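Local atomic coordinates of HI1317 (Haemophilus influenzae, PDB entry 1JOV), a protein that probably catalyses the interconversion of alpha- and beta-D-glucose 6-phosphate, as a member of the glucose-6-phosphate 1-epimerase family. Residues A[52-56]-A[151-155]; A[74-78]-A[137-141]; A[164-168]-A[195-199]; A[219-225]-A[247-253]. All coordinates share one frame. Residues are numbered along the deposited sequence.

From the N terminus, the loop following strand 41-47 supplies 52-56, which is met 95 residues later by strand 145-154, closing contact 1. Contact 2 closes a smaller loop, 74 to 141, wholly within the first. Contacts 3 and 4 follow in series, each closing a shorter loop, 164 to 199 and 219 to 253, and no two loops cross. All four reach one antiparallel seven-stranded sheet. Contact 1 touches contact 2 through Y152 on P74 and contact 4 through F153 and T151 on L247, while the neighbouring strands 191-196 and 222-227 join contacts 3 and 4. Contact 2 reaches across to the eight-stranded sheet.

Contact 1 (A[52-56]-A[151-155]); sequences QDVLW and TYFNI
W56 lies beside Y152, its six-membered ring nearly parallel to the phenol (planes at 21°) but slid until the two barely overlap, centroids 5.6 Å apart, W56 CE3 3.5 Å from Y152 CD2. An irregular loop of a galactose-mutarotase-like beta-sandwich here meets strand 145-154, next to the edge strand of the seven-stranded sheet. A single beta bridge pairs L55 with F153, CA atoms 4.6 Å apart: N154 N donates to V54 O (3.0 Å) and W56 N to Y152 O (2.9 Å). V54 (phi/psi -74/-30) makes the turn between extended D53 (-55/143) and L55 (-106/153). Flat W56 (chi1 t) and Y152 (chi1 m) point toward each other's segment; V54 and F153 pack on I213 and I266. D53 shapes an Asx turn, OD1 accepting from L55 N at 3.0 Å and also from W45 N, while OD2 hydrogen-bonds S44 OG. Y152 OH hydrogen-bonds R70, near the predicted active-site H150. N154, chi1 t, reaches the loop with its short amide, ND2 donating to D53 O at 2.9 Å.

Contact 2 (A[74-78]-A[137-141]); sequences PICYP and FTHYG
P74, whose ring rests on Y152, leads into the short strand 75-76 at one edge of the seven-stranded sheet. Side chains from this strand cross to strand 133-139 of the eight-stranded sheet, so the contact spans the two layers of the beta-sandwich without backbone pairing. I75 and F137 set the spacing, CA atoms 8.1 Å apart. The extended I75 (phi/psi -97/107, chi1 and chi2 both m) points its side chain across, CG2 meeting CD1 of F137 at 3.5 Å; a beta-branched residue suits both a strand and an apolar interface. C76 points away from 137-141, and its side chain touches the predicted active-site H150. Y77 (phi/psi -175/140, chi1 t, chi2 84°), joined to P78 by a cis peptide bond, reaches over again. Its ring receives F137 (chi1 t) over one face, Y77 CD1 to F137 CZ 3.2 Å, planes oblique at 59°, centroids 4.7 Å apart. H139 (chi1 t, chi2 50°) completes a buried aromatic cluster. G141 CA lies 3.7 Å from Y77 OH, where a CB would clash with that hydroxyl and with H139. Tyrosine fits because its long ring ends in a polar group: Y77 OH meets H139 ND1 in a 2.6 Å hydrogen bond.

Contact 3 (A[164-168]-A[195-199]); sequences QGLPE and YSAEN
Y195, near the end of strand 191-196, is the broad surface on which L166 and P167 settle. Its side chain (chi1 m, chi2 81°) points toward the loop, and L166 (chi1 m, chi2 t) lies over one ring face: L166 CB sits 3.7 Å from the Y195 centroid in a CH-pi contact, L166 CD1 3.3 Å from Y195 CE1. P167 O lies at the ring edge, 3.3 Å from Y195 CE2; the flat apolar proline ring fits between Y195 and the S196 carbonyl, P167 CD 3.4 Å from Y195 CD2 and CG 3.5 Å from S196 O. CA atoms are 6.9 Å apart for P167-Y195 and 7.7 Å for G165-N199. This loop joins strand 161-164 of the eight-stranded sheet to 169-172 of the seven-stranded one, which the C170-C193 disulfide ties to 191-196. At G165 (phi/psi 94/-2) a CB would jam against the Q164 carbonyl O. Water 1 bridges G165 O and N199 O, 2.9 Å from each. Water 2 accepts from Y195 OH (2.5 Å) and donates to P167 O (3.1 Å); that hydroxyl also hydrogen-bonds R185.

Contact 4 (A[219-225]-A[247-253]); sequences NASQFVL and LETARIH
V224, chi1 t, centres an apolar patch with A250 and I252: its CG2 lies 3.5 Å from I252 CD1 and 4.5 Å from A250 CB, the small alanine leaving room. F223, L225 and L247 project from the other face of the antiparallel ladder, F223 CB to L247 CD2 and L225 CD1 to L247 CG both at 4.3 Å. The short strand axes approach to 4.6 Å, directions 158° apart. V224 with E248 is a hydrogen-bonded pair (V224 N to E248 O 3.1 Å, E248 N to V224 O 2.9 Å); F223-T249 and L225-L247 are non-hydrogen-bonded. E248 is a predicted active-site residue whose side chain lies about 3 Å (nearest atoms) from that of H150, also predicted. At the start of strand 222-225, S221 (phi/psi -115/-30) and Q222 both oppose A250 in a classic beta bulge: A250 O accepts from S221 N (2.9 Å) and Q222 N (3.0 Å), and A250 N donates to Q222 O (2.9 Å). Outermost, long R251 (chi1, chi2 and chi3 all m) curls its guanidinium back, NH1 to N219 O 2.8 Å, and salt-bridges E260. Strand 247-251 pairs on one flank with 145-154 (T249-L149, R251-A147); 222-225 pairs on the other with 191-196 (F223-Y195, L225-C193).

Contact 1 (A[52-56]-A[151-155])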
loop_
_atom_site.group_PDB
_atom_site.type_symbol
_atom_site.label_atom_id
_atom_site.label_comp_id
_atom_site.label_asym_id
_atom_site.label_seq_id
_atom_site.Cartn_x
_atom_site.Cartn_y
_atom_site.Cartn_z
ATOM N N GLN A 52 -9.849 3.023 14.185
ATOM C CA GLN A 52 -9.296 3.930 13.215
ATOM C C GLN A 52 -9.047 3.149 11.923
ATOM O O GLN A 52 -8.735 1.964 11.957
ATOM C CB GLN A 52 -7.985 4.528 13.759
ATOM C CG GLN A 52 -8.110 5.436 15.045
ATOM C CD GLN A 52 -8.021 4.640 16.334
ATOM O OE1 GLN A 52 -7.676 3.486 16.296
ATOM N NE2 GLN A 52 -8.312 5.273 17.481
ATOM N N ASP A 53 -9.075 3.844 10.815
ATOM C CA ASP A 53 -8.688 3.220 9.578
ATOM C C ASP A 53 -7.265 2.623 9.736
ATOM O O ASP A 53 -6.413 3.221 10.396
ATOM C CB ASP A 53 -8.695 4.267 8.440
ATOM C CG ASP A 53 -8.753 3.757 6.996
ATOM O OD1 ASP A 53 -8.177 2.681 6.736
ATOM O OD2 ASP A 53 -9.382 4.429 6.145
ATOM N N VAL A 54 -7.001 1.473 9.133
ATOM C CA VAL A 54 -5.656 0.898 9.139
ATOM C C VAL A 54 -4.711 1.628 8.210
ATOM O O VAL A 54 -3.465 1.668 8.463
ATOM C CB VAL A 54 -5.670 -0.603 8.809
ATOM C CG1 VAL A 54 -4.277 -1.127 8.682
ATOM C CG2 VAL A 54 -6.384 -1.353 9.922
ATOM N N LEU A 55 -5.249 2.203 7.107
ATOM C CA LEU A 55 -4.391 2.858 6.146
ATOM C C LEU A 55 -4.490 4.397 6.211
ATOM O O LEU A 55 -5.557 4.955 6.581
ATOM C CB LEU A 55 -4.818 2.422 4.755
ATOM C CG LEU A 55 -4.625 0.919 4.533
ATOM C CD1 LEU A 55 -5.187 0.589 3.179
ATOM C CD2 LEU A 55 -3.153 0.534 4.549
ATOM N N TRP A 56 -3.437 5.049 5.830
ATOM C CA TRP A 56 -3.495 6.494 5.804
ATOM C C TRP A 56 -3.656 7.019 4.404
ATOM O O TRP A 56 -3.054 6.500 3.411
ATOM C CB TRP A 56 -2.181 7.024 6.432
ATOM C CG TRP A 56 -1.965 8.507 6.381
ATOM C CD1 TRP A 56 -2.258 9.413 7.438
ATOM C CD2 TRP A 56 -1.257 9.253 5.407
ATOM N NE1 TRP A 56 -1.895 10.679 7.069
ATOM C CE2 TRP A 56 -1.259 10.623 5.847
ATOM C CE3 TRP A 56 -0.718 8.959 4.168
ATOM C CZ2 TRP A 56 -0.701 11.639 5.088
ATOM C CZ3 TRP A 56 -0.183 9.972 3.378
ATOM C CH2 TRP A 56 -0.133 11.306 3.872
ATOM N N THR A 151 2.837 0.467 1.189
ATOM C CA THR A 151 1.751 0.653 2.179
ATOM C C THR A 151 1.980 1.821 3.169
ATOM O O THR A 151 3.002 1.890 3.843
ATOM C CB THR A 151 1.558 -0.663 2.979
ATOM O OG1 THR A 151 1.506 -1.773 2.048
ATOM C CG2 THR A 151 0.179 -0.631 3.859
ATOM N N TYR A 152 0.960 2.679 3.198
ATOM C CA TYR A 152 0.950 3.796 4.174
ATOM C C TYR A 152 0.047 3.427 5.294
ATOM O O TYR A 152 -1.216 3.339 5.163
ATOM C CB TYR A 152 0.443 5.151 3.579
ATOM C CG TYR A 152 1.213 5.784 2.514
ATOM C CD1 TYR A 152 1.265 5.277 1.208
ATOM C CD2 TYR A 152 1.785 7.025 2.742
ATOM C CE1 TYR A 152 2.010 5.953 0.186
ATOM C CE2 TYR A 152 2.504 7.676 1.765
ATOM C CZ TYR A 152 2.597 7.185 0.491
ATOM O OH TYR A 152 3.289 7.885 -0.478
ATOM N N PHE A 153 0.696 3.205 6.458
ATOM C CA PHE A 153 -0.093 2.806 7.643
ATOM C C PHE A 153 -0.475 4.041 8.468
ATOM O O PHE A 153 0.263 5.027 8.508
ATOM C CB PHE A 153 0.668 1.848 8.534
ATOM C CG PHE A 153 0.947 0.575 7.879
ATOM C CD1 PHE A 153 -0.029 -0.388 7.808
ATOM C CD2 PHE A 153 2.175 0.364 7.304
ATOM C CE1 PHE A 153 0.240 -1.621 7.122
ATOM C CE2 PHE A 153 2.441 -0.756 6.647
ATOM C CZ PHE A 153 1.497 -1.823 6.585
ATOM N N ASN A 154 -1.717 4.034 8.942
ATOM C CA ASN A 154 -2.299 5.126 9.692
ATOM C C ASN A 154 -1.908 4.921 11.199
ATOM O O ASN A 154 -2.239 3.880 11.793
ATOM C CB ASN A 154 -3.835 5.055 9.525
ATOM C CG ASN A 154 -4.600 6.275 10.122
ATOM O OD1 ASN A 154 -4.150 7.416 10.062
ATOM N ND2 ASN A 154 -5.803 6.005 10.629
ATOM N N ILE A 155 -1.339 5.956 11.811
ATOM C CA ILE A 155 -0.924 5.812 13.212
ATOM C C ILE A 155 -1.286 7.068 14.010
ATOM O O ILE A 155 -1.456 8.145 13.406
ATOM C CB ILE A 155 0.593 5.596 13.262
ATOM C CG1 ILE A 155 1.286 6.676 12.463
ATOM C CG2 ILE A 155 1.007 4.200 12.784
ATOM C CD1 ILE A 155 2.633 6.952 12.802
#

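Contact 2 (A[74-78]-A[137-141])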
loop_
_atom_site.group_PDB
_atom_site.type_symbol
_atom_site.label_atom_id
_atom_site.label_comp_id
_atom_site.label_asym_id
_atom_site.label_seq_id
_atom_site.Cartn_x
_atom_site.Cartn_y
_atom_site.Cartn_z
ATOM N N PRO A 74 -0.138 2.083 -2.878
ATOM C CA PRO A 74 0.223 2.296 -4.278
ATOM C C PRO A 74 1.042 1.075 -4.739
ATOM O O PRO A 74 1.849 0.506 -3.972
ATOM C CB PRO A 74 1.218 3.492 -4.284
ATOM C CG PRO A 74 1.001 4.151 -2.904
ATOM C CD PRO A 74 0.485 3.006 -1.895
ATOM N N ILE A 75 0.845 0.726 -5.961
ATOM C CA ILE A 75 1.579 -0.358 -6.619
ATOM C C ILE A 75 2.727 0.227 -7.418
ATOM O O ILE A 75 2.416 0.989 -8.374
ATOM C CB ILE A 75 0.582 -1.103 -7.585
ATOM C CG1 ILE A 75 -0.722 -1.662 -6.912
ATOM C CG2 ILE A 75 1.290 -2.221 -8.408
ATOM C CD1 ILE A 75 -0.349 -2.654 -5.887
ATOM N N CYS A 76 3.958 0.049 -6.946
ATOM C CA CYS A 76 5.111 0.549 -7.734
ATOM C C CYS A 76 5.539 -0.541 -8.698
ATOM O O CYS A 76 5.851 -1.645 -8.216
ATOM C CB CYS A 76 6.230 0.884 -6.753
ATOM S SG CYS A 76 5.661 1.955 -5.408
ATOM N N TYR A 77 5.533 -0.276 -9.979
ATOM C CA TYR A 77 5.779 -1.289 -10.994
ATOM C C TYR A 77 5.811 -0.608 -12.343
ATOM O O TYR A 77 4.958 0.269 -12.531
ATOM C CB TYR A 77 4.588 -2.285 -10.943
ATOM C CG TYR A 77 4.593 -3.273 -12.047
ATOM C CD1 TYR A 77 5.352 -4.462 -11.972
ATOM C CD2 TYR A 77 3.803 -3.081 -13.171
ATOM C CE1 TYR A 77 5.265 -5.394 -12.999
ATOM C CE2 TYR A 77 3.750 -3.963 -14.174
ATOM C CZ TYR A 77 4.496 -5.185 -14.116
ATOM O OH TYR A 77 4.454 -6.116 -15.158
ATOM N N PRO A 78 6.708 -0.998 -13.250
ATOM C CA PRO A 78 7.691 -2.106 -13.129
ATOM C C PRO A 78 9.090 -1.698 -12.697
ATOM O O PRO A 78 10.044 -2.469 -12.878
ATOM C CB PRO A 78 7.720 -2.663 -14.568
ATOM C CG PRO A 78 7.611 -1.350 -15.474
ATOM C CD PRO A 78 6.670 -0.479 -14.630
ATOM N N PHE A 137 0.064 -8.869 -5.562
ATOM C CA PHE A 137 0.311 -8.315 -6.870
ATOM C C PHE A 137 1.024 -9.372 -7.724
ATOM O O PHE A 137 1.967 -9.972 -7.232
ATOM C CB PHE A 137 1.216 -7.039 -6.825
ATOM C CG PHE A 137 1.742 -6.561 -8.156
ATOM C CD1 PHE A 137 1.006 -5.673 -8.919
ATOM C CD2 PHE A 137 2.946 -7.016 -8.694
ATOM C CE1 PHE A 137 1.447 -5.242 -10.182
ATOM C CE2 PHE A 137 3.407 -6.606 -9.943
ATOM C CZ PHE A 137 2.660 -5.709 -10.707
ATOM N N THR A 138 0.609 -9.611 -8.979
ATOM C CA THR A 138 1.290 -10.557 -9.867
ATOM C C THR A 138 1.596 -9.842 -11.131
ATOM O O THR A 138 0.739 -9.160 -11.748
ATOM C CB THR A 138 0.367 -11.762 -10.230
ATOM O OG1 THR A 138 -0.112 -12.340 -8.981
ATOM C CG2 THR A 138 1.219 -12.851 -11.005
ATOM N N HIS A 139 2.775 -10.159 -11.622
ATOM C CA HIS A 139 3.349 -9.616 -12.831
ATOM C C HIS A 139 3.201 -10.561 -14.032
ATOM O O HIS A 139 3.614 -11.693 -13.919
ATOM C CB HIS A 139 4.854 -9.509 -12.488
ATOM C CG HIS A 139 5.775 -9.318 -13.631
ATOM N ND1 HIS A 139 5.613 -8.367 -14.617
ATOM C CD2 HIS A 139 6.946 -9.950 -13.912
ATOM C CE1 HIS A 139 6.661 -8.417 -15.432
ATOM N NE2 HIS A 139 7.441 -9.406 -15.063
ATOM N N TYR A 140 2.654 -10.066 -15.138
ATOM C CA TYR A 140 2.556 -10.848 -16.341
ATOM C C TYR A 140 3.282 -10.176 -17.484
ATOM O O TYR A 140 2.969 -10.389 -18.668
ATOM C CB TYR A 140 1.089 -11.069 -16.707
ATOM C CG TYR A 140 0.404 -11.983 -15.685
ATOM C CD1 TYR A 140 0.771 -13.305 -15.523
ATOM C CD2 TYR A 140 -0.618 -11.482 -14.913
ATOM C CE1 TYR A 140 0.109 -14.084 -14.559
ATOM C CE2 TYR A 140 -1.270 -12.229 -13.976
ATOM C CZ TYR A 140 -0.912 -13.528 -13.779
ATOM O OH TYR A 140 -1.548 -14.298 -12.836
ATOM N N GLY A 141 4.253 -9.339 -17.108
ATOM C CA GLY A 141 5.019 -8.498 -17.982
ATOM C C GLY A 141 5.931 -9.150 -18.989
ATOM O O GLY A 141 6.049 -10.368 -19.082
#

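Contact 3 (A[164-168]-A[195-199])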
loop_
_atom_site.group_PDB
_atom_site.type_symbol
_atom_site.label_atom_id
_atom_site.label_comp_id
_atom_site.label_asym_id
_atom_site.label_seq_id
_atom_site.Cartn_x
_atom_site.Cartn_y
_atom_site.Cartn_z
ATOM N N GLN A 164 8.820 -3.399 14.996
ATOM C CA GLN A 164 9.380 -4.654 15.454
ATOM C C GLN A 164 9.678 -5.648 14.345
ATOM O O GLN A 164 8.911 -5.757 13.375
ATOM C CB GLN A 164 8.399 -5.328 16.398
ATOM C CG GLN A 164 7.733 -4.418 17.437
ATOM C CD GLN A 164 6.728 -5.155 18.321
ATOM O OE1 GLN A 164 6.631 -4.878 19.529
ATOM N NE2 GLN A 164 5.968 -6.074 17.729
ATOM N N GLY A 165 10.779 -6.393 14.491
ATOM C CA GLY A 165 11.052 -7.464 13.549
ATOM C C GLY A 165 11.934 -7.203 12.350
ATOM O O GLY A 165 12.227 -8.133 11.609
ATOM N N LEU A 166 12.419 -5.977 12.159
ATOM C CA LEU A 166 13.359 -5.755 11.068
ATOM C C LEU A 166 14.827 -6.033 11.491
ATOM O O LEU A 166 15.129 -6.107 12.676
ATOM C CB LEU A 166 13.160 -4.330 10.507
ATOM C CG LEU A 166 11.852 -4.098 9.707
ATOM C CD1 LEU A 166 11.669 -2.614 9.397
ATOM C CD2 LEU A 166 11.863 -4.923 8.423
ATOM N N PRO A 167 15.725 -6.180 10.530
ATOM C CA PRO A 167 17.130 -6.565 10.787
ATOM C C PRO A 167 17.772 -5.420 11.598
ATOM O O PRO A 167 17.135 -4.363 11.783
ATOM C CB PRO A 167 17.718 -6.492 9.385
ATOM C CG PRO A 167 16.647 -7.109 8.520
ATOM C CD PRO A 167 15.311 -6.678 9.137
ATOM N N GLU A 168 19.030 -5.612 12.046
ATOM C CA GLU A 168 19.723 -4.566 12.761
ATOM C C GLU A 168 20.653 -3.804 11.815
ATOM O O GLU A 168 21.504 -3.051 12.244
ATOM C CB GLU A 168 20.455 -5.121 13.978
ATOM C CG GLU A 168 19.580 -5.969 14.911
ATOM C CD GLU A 168 20.270 -6.212 16.243
ATOM O OE1 GLU A 168 20.876 -5.236 16.736
ATOM O OE2 GLU A 168 20.225 -7.356 16.779
ATOM N N TYR A 195 15.670 -2.564 3.933
ATOM C CA TYR A 195 16.107 -3.751 4.613
ATOM C C TYR A 195 15.977 -4.999 3.740
ATOM O O TYR A 195 15.066 -5.125 2.920
ATOM C CB TYR A 195 15.197 -4.090 5.784
ATOM C CG TYR A 195 15.191 -3.164 7.004
ATOM C CD1 TYR A 195 14.464 -1.983 7.013
ATOM C CD2 TYR A 195 15.869 -3.513 8.168
ATOM C CE1 TYR A 195 14.396 -1.164 8.136
ATOM C CE2 TYR A 195 15.812 -2.716 9.278
ATOM C CZ TYR A 195 15.088 -1.536 9.280
ATOM O OH TYR A 195 15.044 -0.741 10.445
ATOM N N SER A 196 16.903 -5.924 3.914
ATOM C CA SER A 196 16.761 -7.237 3.352
ATOM C C SER A 196 15.594 -7.827 4.127
ATOM O O SER A 196 15.393 -7.509 5.281
ATOM C CB SER A 196 18.033 -8.095 3.576
ATOM O OG SER A 196 19.168 -7.495 2.957
ATOM N N ALA A 197 14.797 -8.645 3.472
ATOM C CA ALA A 197 13.636 -9.328 4.032
ATOM C C ALA A 197 14.003 -10.671 4.622
ATOM O O ALA A 197 13.579 -11.732 4.142
ATOM C CB ALA A 197 12.584 -9.556 2.924
ATOM N N GLU A 198 14.764 -10.647 5.702
ATOM C CA GLU A 198 15.234 -11.884 6.293
ATOM C C GLU A 198 14.091 -12.737 6.774
ATOM O O GLU A 198 14.003 -13.929 6.479
ATOM C CB GLU A 198 16.194 -11.568 7.445
ATOM C CG GLU A 198 17.477 -10.867 7.011
ATOM C CD GLU A 198 18.188 -11.590 5.878
ATOM O OE1 GLU A 198 17.616 -12.556 5.323
ATOM O OE2 GLU A 198 19.322 -11.186 5.529
ATOM N N ASN A 199 13.241 -12.134 7.576
ATOM C CA ASN A 199 12.085 -12.820 8.159
ATOM C C ASN A 199 10.865 -12.148 7.539
ATOM O O ASN A 199 10.859 -10.938 7.414
ATOM C CB ASN A 199 12.121 -12.599 9.672
ATOM C CG ASN A 199 10.776 -12.860 10.379
ATOM O OD1 ASN A 199 9.976 -13.702 9.970
ATOM N ND2 ASN A 199 10.554 -12.144 11.485
HETATM O O HOH W 1 11.043 -8.555 9.010
HETATM O O HOH W 2 15.238 -2.102 12.575
#

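Contact 4 (A[219-225]-A[247-253])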
loop_
_atom_site.group_PDB
_atom_site.type_symbol
_atom_site.label_atom_id
_atom_site.label_comp_id
_atom_site.label_asym_id
_atom_site.label_seq_id
_atom_site.Cartn_x
_atom_site.Cartn_y
_atom_site.Cartn_z
ATOM N N ASN A 219 7.029 -13.660 -0.417
ATOM C CA ASN A 219 7.881 -13.397 -1.584
ATOM C C ASN A 219 8.543 -12.023 -1.699
ATOM O O ASN A 219 8.926 -11.648 -2.799
ATOM C CB ASN A 219 7.172 -13.735 -2.895
ATOM C CG ASN A 219 6.720 -15.137 -2.929
ATOM O OD1 ASN A 219 7.439 -16.047 -2.461
ATOM N ND2 ASN A 219 5.538 -15.364 -3.474
ATOM N N ALA A 220 8.732 -11.334 -0.552
ATOM C CA ALA A 220 9.419 -10.059 -0.526
ATOM C C ALA A 220 10.918 -10.345 -0.564
ATOM O O ALA A 220 11.357 -11.343 -0.012
ATOM C CB ALA A 220 9.037 -9.245 0.697
ATOM N N SER A 221 11.680 -9.454 -1.118
ATOM C CA SER A 221 13.117 -9.573 -1.036
ATOM C C SER A 221 13.635 -8.389 -0.208
ATOM O O SER A 221 14.664 -8.524 0.457
ATOM C CB SER A 221 13.766 -9.644 -2.422
ATOM O OG SER A 221 13.337 -8.564 -3.235
ATOM N N GLN A 222 12.932 -7.264 -0.253
ATOM C CA GLN A 222 13.326 -6.019 0.410
ATOM C C GLN A 222 12.131 -5.482 1.198
ATOM O O GLN A 222 10.973 -5.720 0.806
ATOM C CB GLN A 222 13.768 -4.892 -0.504
ATOM C CG GLN A 222 15.263 -4.987 -0.913
ATOM C CD GLN A 222 15.552 -6.268 -1.680
ATOM O OE1 GLN A 222 16.493 -7.025 -1.383
ATOM N NE2 GLN A 222 14.745 -6.510 -2.658
ATOM N N PHE A 223 12.375 -4.769 2.264
ATOM C CA PHE A 223 11.326 -4.082 3.026
ATOM C C PHE A 223 11.801 -2.646 3.144
ATOM O O PHE A 223 12.888 -2.406 3.651
ATOM C CB PHE A 223 11.081 -4.626 4.453
ATOM C CG PHE A 223 10.489 -5.980 4.559
ATOM C CD1 PHE A 223 9.317 -6.287 3.844
ATOM C CD2 PHE A 223 11.049 -6.955 5.390
ATOM C CE1 PHE A 223 8.749 -7.535 3.906
ATOM C CE2 PHE A 223 10.496 -8.218 5.465
ATOM C CZ PHE A 223 9.362 -8.493 4.717
ATOM N N VAL A 224 11.006 -1.680 2.679
ATOM C CA VAL A 224 11.417 -0.292 2.709
ATOM C C VAL A 224 10.684 0.433 3.871
ATOM O O VAL A 224 9.437 0.392 3.998
ATOM C CB VAL A 224 11.090 0.374 1.345
ATOM C CG1 VAL A 224 11.439 1.870 1.310
ATOM C CG2 VAL A 224 11.819 -0.315 0.169
ATOM N N LEU A 225 11.431 1.071 4.763
ATOM C CA LEU A 225 10.780 1.746 5.882
ATOM C C LEU A 225 10.959 3.199 5.577
ATOM O O LEU A 225 12.091 3.621 5.333
ATOM C CB LEU A 225 11.482 1.388 7.179
ATOM C CG LEU A 225 10.888 1.997 8.453
ATOM C CD1 LEU A 225 9.491 1.482 8.738
ATOM C CD2 LEU A 225 11.857 1.615 9.617
ATOM N N LEU A 247 5.764 0.921 5.500
ATOM C CA LEU A 247 6.520 -0.329 5.649
ATOM C C LEU A 247 6.150 -1.089 4.352
ATOM O O LEU A 247 5.108 -1.751 4.294
ATOM C CB LEU A 247 6.206 -1.105 6.917
ATOM C CG LEU A 247 7.399 -1.971 7.314
ATOM C CD1 LEU A 247 7.258 -2.488 8.735
ATOM C CD2 LEU A 247 7.573 -3.140 6.348
ATOM N N GLU A 248 6.959 -0.918 3.340
ATOM C CA GLU A 248 6.719 -1.416 2.012
ATOM C C GLU A 248 7.186 -2.849 1.739
ATOM O O GLU A 248 8.335 -3.213 2.038
ATOM C CB GLU A 248 7.423 -0.529 0.998
ATOM C CG GLU A 248 7.170 0.950 1.199
ATOM C CD GLU A 248 8.022 1.872 0.341
ATOM O OE1 GLU A 248 8.507 1.420 -0.702
ATOM O OE2 GLU A 248 8.194 3.053 0.714
ATOM N N THR A 249 6.314 -3.678 1.168
ATOM C CA THR A 249 6.602 -5.067 0.752
ATOM C C THR A 249 7.285 -4.971 -0.619
ATOM O O THR A 249 6.638 -4.460 -1.550
ATOM C CB THR A 249 5.319 -5.840 0.616
ATOM O OG1 THR A 249 4.541 -5.728 1.824
ATOM C CG2 THR A 249 5.620 -7.306 0.349
ATOM N N ALA A 250 8.531 -5.410 -0.816
ATOM C CA ALA A 250 9.171 -5.057 -2.063
ATOM C C ALA A 250 10.073 -6.116 -2.720
ATOM O O ALA A 250 10.560 -6.986 -2.048
ATOM C CB ALA A 250 10.053 -3.845 -1.899
ATOM N N ARG A 251 10.226 -6.005 -4.025
ATOM C CA ARG A 251 11.077 -6.858 -4.851
ATOM C C ARG A 251 11.877 -5.825 -5.621
ATOM O O ARG A 251 11.481 -5.400 -6.732
ATOM C CB ARG A 251 10.266 -7.823 -5.717
ATOM C CG ARG A 251 9.703 -9.020 -4.906
ATOM C CD ARG A 251 10.848 -10.109 -4.700
ATOM N NE ARG A 251 11.076 -10.881 -5.923
ATOM C CZ ARG A 251 10.416 -11.950 -6.232
ATOM N NH1 ARG A 251 9.513 -12.337 -5.477
ATOM N NH2 ARG A 251 10.652 -12.618 -7.371
ATOM N N ILE A 252 13.000 -5.418 -5.035
ATOM C CA ILE A 252 13.810 -4.369 -5.620
ATOM C C ILE A 252 15.078 -4.937 -6.289
ATOM O O ILE A 252 15.420 -4.551 -7.440
ATOM C CB ILE A 252 14.196 -3.307 -4.523
ATOM C CG1 ILE A 252 12.974 -2.498 -4.042
ATOM C CG2 ILE A 252 15.214 -2.369 -5.007
ATOM C CD1 ILE A 252 13.175 -1.755 -2.735
ATOM N N HIS A 253 15.790 -5.771 -5.507
ATOM C CA HIS A 253 17.044 -6.360 -6.042
ATOM C C HIS A 253 16.822 -7.810 -6.521
ATOM O O HIS A 253 17.647 -8.300 -7.308
ATOM C CB HIS A 253 18.145 -6.325 -4.965
ATOM C CG HIS A 253 18.461 -4.957 -4.475
ATOM N ND1 HIS A 253 18.761 -3.935 -5.349
ATOM C CD2 HIS A 253 18.420 -4.410 -3.244
ATOM C CE1 HIS A 253 18.948 -2.823 -4.664
ATOM N NE2 HIS A 253 18.766 -3.084 -3.384
#